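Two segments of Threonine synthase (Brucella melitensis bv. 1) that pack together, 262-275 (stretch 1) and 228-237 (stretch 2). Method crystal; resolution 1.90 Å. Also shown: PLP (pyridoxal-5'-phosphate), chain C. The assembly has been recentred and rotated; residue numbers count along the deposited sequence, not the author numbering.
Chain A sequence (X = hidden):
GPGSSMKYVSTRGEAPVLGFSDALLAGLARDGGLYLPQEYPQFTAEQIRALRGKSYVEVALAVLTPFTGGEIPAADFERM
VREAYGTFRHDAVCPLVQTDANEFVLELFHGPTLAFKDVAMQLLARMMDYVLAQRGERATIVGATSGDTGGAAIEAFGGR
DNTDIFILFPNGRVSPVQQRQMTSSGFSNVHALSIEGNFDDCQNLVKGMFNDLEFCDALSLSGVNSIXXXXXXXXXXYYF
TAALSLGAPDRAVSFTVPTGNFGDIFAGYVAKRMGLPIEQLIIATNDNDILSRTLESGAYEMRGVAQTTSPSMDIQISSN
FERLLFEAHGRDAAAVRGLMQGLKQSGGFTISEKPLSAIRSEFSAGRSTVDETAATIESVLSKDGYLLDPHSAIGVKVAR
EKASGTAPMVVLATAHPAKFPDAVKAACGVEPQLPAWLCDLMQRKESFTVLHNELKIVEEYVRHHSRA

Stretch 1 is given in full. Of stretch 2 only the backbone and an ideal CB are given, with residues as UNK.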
# COMPACT_ATOMS: atom_id res chain seq x y z
N PHE A 262 -6.74 1.53 2.85
CA PHE A 262 -6.75 2.98 3.04
C PHE A 262 -5.42 3.70 3.10
O PHE A 262 -5.40 4.95 3.19
CB PHE A 262 -7.54 3.35 4.32
CG PHE A 262 -8.35 4.59 4.19
CD1 PHE A 262 -9.55 4.57 3.46
CD2 PHE A 262 -7.96 5.76 4.78
CE1 PHE A 262 -10.32 5.70 3.32
CE2 PHE A 262 -8.73 6.91 4.65
CZ PHE A 262 -9.90 6.89 3.92
N GLY A 263 -4.31 2.97 3.04
CA GLY A 263 -2.98 3.52 3.21
C GLY A 263 -2.62 4.42 2.04
O GLY A 263 -2.02 5.47 2.21
N ASP A 264 -3.02 4.00 0.86
CA ASP A 264 -2.83 4.77 -0.37
C ASP A 264 -3.50 6.13 -0.33
O ASP A 264 -2.84 7.19 -0.41
CB ASP A 264 -3.27 3.97 -1.64
CG ASP A 264 -4.64 3.23 -1.53
OD1 ASP A 264 -5.60 3.55 -0.68
OD2 ASP A 264 -4.77 2.29 -2.42
N ILE A 265 -4.81 6.13 -0.15
CA ILE A 265 -5.54 7.38 -0.09
C ILE A 265 -5.17 8.18 1.15
O ILE A 265 -5.18 9.42 1.10
CB ILE A 265 -7.07 7.17 -0.24
CG1 ILE A 265 -7.70 8.47 -0.74
CG2 ILE A 265 -7.68 6.65 1.06
CD1 ILE A 265 -9.22 8.41 -0.97
N PHE A 266 -4.83 7.51 2.25
CA PHE A 266 -4.38 8.26 3.43
C PHE A 266 -3.11 9.06 3.11
O PHE A 266 -2.97 10.17 3.57
CB PHE A 266 -4.23 7.41 4.71
CG PHE A 266 -4.01 8.26 5.94
CD1 PHE A 266 -5.07 8.82 6.59
CD2 PHE A 266 -2.70 8.56 6.38
CE1 PHE A 266 -4.87 9.69 7.70
CE2 PHE A 266 -2.49 9.40 7.47
CZ PHE A 266 -3.58 9.97 8.13
N ALA A 267 -2.22 8.52 2.28
CA ALA A 267 -1.03 9.25 1.81
C ALA A 267 -1.36 10.49 1.01
O ALA A 267 -0.65 11.52 1.12
CB ALA A 267 -0.10 8.33 0.99
N GLY A 268 -2.46 10.44 0.26
CA GLY A 268 -2.99 11.62 -0.45
C GLY A 268 -3.50 12.65 0.53
O GLY A 268 -3.25 13.85 0.37
N TYR A 269 -4.17 12.18 1.58
CA TYR A 269 -4.58 13.06 2.67
C TYR A 269 -3.36 13.76 3.30
O TYR A 269 -3.41 14.98 3.60
CB TYR A 269 -5.43 12.30 3.69
CG TYR A 269 -5.76 13.08 4.93
CD1 TYR A 269 -6.85 13.94 4.97
CD2 TYR A 269 -5.01 12.94 6.06
CE1 TYR A 269 -7.14 14.66 6.10
CE2 TYR A 269 -5.31 13.65 7.21
CZ TYR A 269 -6.38 14.50 7.22
OH TYR A 269 -6.62 15.23 8.36
N VAL A 270 -2.29 13.02 3.48
CA VAL A 270 -1.09 13.54 4.08
C VAL A 270 -0.52 14.62 3.17
O VAL A 270 -0.14 15.70 3.63
CB VAL A 270 -0.02 12.44 4.37
CG1 VAL A 270 1.32 13.11 4.82
CG2 VAL A 270 -0.53 11.50 5.44
N ALA A 271 -0.47 14.35 1.87
CA ALA A 271 -0.01 15.35 0.93
C ALA A 271 -0.80 16.66 1.05
O ALA A 271 -0.23 17.74 1.08
CB ALA A 271 -0.08 14.83 -0.48
N LYS A 272 -2.11 16.53 1.10
CA LYS A 272 -2.98 17.67 1.32
C LYS A 272 -2.65 18.38 2.64
O LYS A 272 -2.55 19.61 2.66
CB LYS A 272 -4.44 17.22 1.31
CG LYS A 272 -5.47 18.34 1.42
CD LYS A 272 -6.91 17.83 1.30
CE LYS A 272 -7.89 18.98 1.14
NZ LYS A 272 -9.30 18.61 1.50
N ARG A 273 -2.52 17.64 3.72
CA ARG A 273 -2.12 18.25 5.00
C ARG A 273 -0.79 19.00 4.90
O ARG A 273 -0.59 20.01 5.60
CB ARG A 273 -2.06 17.19 6.11
CG ARG A 273 -3.41 16.67 6.57
CD ARG A 273 -4.24 17.74 7.27
NE ARG A 273 -3.57 18.25 8.48
CZ ARG A 273 -3.65 17.70 9.69
NH1 ARG A 273 -4.42 16.65 9.92
NH2 ARG A 273 -2.98 18.24 10.69
N MET A 274 0.13 18.51 4.07
CA MET A 274 1.42 19.17 3.90
C MET A 274 1.34 20.46 3.06
O MET A 274 2.30 21.22 3.05
CB MET A 274 2.44 18.24 3.27
CG MET A 274 2.77 17.02 4.11
SD MET A 274 3.69 15.82 3.16
CE MET A 274 5.25 16.71 2.99
N GLY A 275 0.22 20.69 2.37
CA GLY A 275 -0.00 21.91 1.59
C GLY A 275 -0.27 21.70 0.11
O GLY A 275 -0.50 22.64 -0.60
N UNK A 228 2.27 -0.39 8.90
CA UNK A 228 3.49 0.31 9.27
C UNK A 228 3.45 1.68 8.59
O UNK A 228 3.04 1.77 7.44
CB UNK A 228 4.74 -0.48 8.87
N UNK A 229 3.83 2.71 9.32
CA UNK A 229 3.94 4.06 8.78
C UNK A 229 4.77 4.09 7.48
O UNK A 229 4.47 4.85 6.62
CB UNK A 229 4.57 4.99 9.82
N UNK A 230 5.77 3.20 7.29
CA UNK A 230 6.63 3.26 6.07
C UNK A 230 6.02 2.57 4.85
O UNK A 230 6.52 2.74 3.72
CB UNK A 230 7.99 2.62 6.36
N UNK A 231 4.94 1.83 5.02
CA UNK A 231 4.14 1.46 3.85
C UNK A 231 3.33 2.63 3.36
O UNK A 231 2.86 2.63 2.21
CB UNK A 231 3.21 0.29 4.17
N UNK A 232 3.07 3.60 4.23
CA UNK A 232 2.25 4.73 3.79
C UNK A 232 3.11 5.89 3.34
O UNK A 232 2.91 6.43 2.27
CB UNK A 232 1.31 5.18 4.91
N UNK A 233 4.08 6.26 4.15
CA UNK A 233 4.88 7.44 3.89
C UNK A 233 5.35 7.61 2.43
O UNK A 233 5.22 8.68 1.88
CB UNK A 233 6.10 7.41 4.81
N UNK A 234 5.93 6.58 1.81
CA UNK A 234 6.47 6.81 0.47
C UNK A 234 5.42 7.15 -0.59
O UNK A 234 5.74 7.69 -1.67
CB UNK A 234 7.24 5.57 0.02
N UNK A 235 4.18 6.77 -0.32
CA UNK A 235 3.11 6.96 -1.26
C UNK A 235 2.69 8.43 -1.39
O UNK A 235 2.11 8.82 -2.40
CB UNK A 235 1.91 6.10 -0.84
N UNK A 236 3.08 9.24 -0.41
CA UNK A 236 2.84 10.69 -0.45
C UNK A 236 3.46 11.31 -1.72
O UNK A 236 2.88 12.21 -2.33
CB UNK A 236 3.42 11.36 0.80
N UNK A 237 4.58 10.75 -2.16
CA UNK A 237 5.37 11.35 -3.20
C UNK A 237 4.59 11.48 -4.51
O UNK A 237 4.62 12.54 -5.15
CB UNK A 237 6.64 10.53 -3.42
N1 PLP C . -5.27 -2.05 -5.89
C2 PLP C . -4.25 -2.99 -5.95
C2A PLP C . -3.75 -3.60 -7.24
C3 PLP C . -3.59 -3.43 -4.69
O3 PLP C . -2.57 -4.36 -4.75
C4 PLP C . -4.09 -2.83 -3.41
C4A PLP C . -3.51 -3.16 -2.07
C5 PLP C . -5.18 -1.82 -3.46
C6 PLP C . -5.70 -1.48 -4.73
C5A PLP C . -5.66 -1.16 -2.15
O4P PLP C . -4.63 -0.34 -1.46
P PLP C . -4.75 0.30 0.05
O1P PLP C . -6.08 1.04 0.07
O2P PLP C . -4.71 -0.91 0.96
O3P PLP C . -3.56 1.21 0.28

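Position 228 lies beyond the reach of stretch 1, with extended backbone angles just ahead of a helical turn. That place favours a capping side chain such as Asn, Asp, Ser or Thr. The residue is N228, whose OD1 accepts from the backbone N of 230 at 2.9 Å.

At 229 the CA-to-CB bond runs sideways and the ideal CB touches nothing, but the F266 ring and V270 lie within range of a long side chain. A large apolar or aromatic group could bridge the gap, where a short one would stop before it. It is W229, with chi1 t: CZ3 comes 4.5 Å from F266 CE2, each ring meeting the other near its edge, and CH2 lies 4.3 Å from V270 CG2.

Positions 230 and 231 ask little of this contact. The first is out of reach and the second points sideways, so stretch 1 sets no strong preference; they are A230 and R231.

Position 232 stands opposite G263, with CA atoms 5.4 Å apart, an approach helped by the glycine's lack of a side chain. The ideal CB is 4.3 Å from G263 O and 5.2 Å from A267 CB, leaving room for a medium apolar group such as Ile, Leu or Val. I232 fills it: CG2 packs 3.6 Å from G263 O, 4.0 Å from A267 CB and 4.3 Å from F266 CD2. An ideal CB on G263 would come within 3.3 Å of I232 CG1, so the bare glycine and the branched chain fit as a pair.

Positions 233 and 234 point away, and many side chains would be compatible with stretch 1; they are M233 and P234.

At 235 the CA-to-CB bond points toward stretch 1, and the ideal CB is already 3.5 Å from A267 CB. A chain must therefore leave along the surface, past G263 and D264, where a slender uncharged chain such as Gln or Met could lie; the PLP phosphate and the carboxylate of D264 nearby weigh against Glu. Q235 does so with chi1 m and chi2 t, its own CB 3.6 Å from A267 CB.

At 236 the CA-to-CB bond runs sideways, its ideal CB 4.1 Å from A267 O, beside a hollow lined by A267, V270, A271 and M274; the CA of 236 sits 4.7 Å from A267 CA. The small alanines permit this closeness, and a compact branched apolar group, Val or Ile, suits the hollow. V236 enters it as a knob: CG2 is 3.9 Å from both A267 CB and V270 CG1, and CG1 is 4.0 Å from A271 CB and 3.8 Å from M274 SD.

Position 237 points away, so stretch 1 leaves the choice open; it is V237.

Stretch 2, residues 228-237: NWARIMPQVV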
# COMPACT_ATOMS: atom_id res chain seq x y z
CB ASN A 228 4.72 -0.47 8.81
CG ASN A 228 6.02 0.04 9.47
OD1 ASN A 228 6.41 1.23 9.34
ND2 ASN A 228 6.67 -0.83 10.18
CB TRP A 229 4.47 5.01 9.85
CG TRP A 229 4.78 6.37 9.29
CD1 TRP A 229 6.04 6.96 9.12
CD2 TRP A 229 3.82 7.33 8.71
NE1 TRP A 229 5.92 8.18 8.52
CE2 TRP A 229 4.60 8.47 8.27
CE3 TRP A 229 2.43 7.35 8.55
CZ2 TRP A 229 4.01 9.56 7.67
CZ3 TRP A 229 1.85 8.46 7.96
CH2 TRP A 229 2.63 9.54 7.52
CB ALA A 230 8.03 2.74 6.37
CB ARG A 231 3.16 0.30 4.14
CG ARG A 231 3.83 -1.06 4.19
CD ARG A 231 4.06 -1.64 2.80
NE ARG A 231 2.81 -2.09 2.22
CZ ARG A 231 2.23 -3.27 2.48
NH1 ARG A 231 2.80 -4.17 3.28
NH2 ARG A 231 1.04 -3.57 1.94
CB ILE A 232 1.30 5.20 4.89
CG1 ILE A 232 0.27 4.08 5.19
CG2 ILE A 232 0.60 6.50 4.47
CD1 ILE A 232 -0.72 4.49 6.26
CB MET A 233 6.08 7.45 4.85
CG MET A 233 7.03 8.59 4.65
SD MET A 233 8.43 8.38 5.77
CE MET A 233 9.72 7.95 4.63
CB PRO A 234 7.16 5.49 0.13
CG PRO A 234 7.41 4.81 1.43
CD PRO A 234 6.25 5.22 2.29
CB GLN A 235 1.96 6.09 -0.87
CG GLN A 235 2.31 4.62 -0.96
CD GLN A 235 1.10 3.74 -0.91
OE1 GLN A 235 0.86 3.07 0.09
NE2 GLN A 235 0.25 3.77 -2.01
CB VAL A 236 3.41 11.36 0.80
CG1 VAL A 236 3.21 12.89 0.73
CG2 VAL A 236 2.75 10.81 2.06
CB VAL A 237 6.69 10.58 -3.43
CG1 VAL A 237 7.48 11.23 -4.56
CG2 VAL A 237 7.55 10.59 -2.13
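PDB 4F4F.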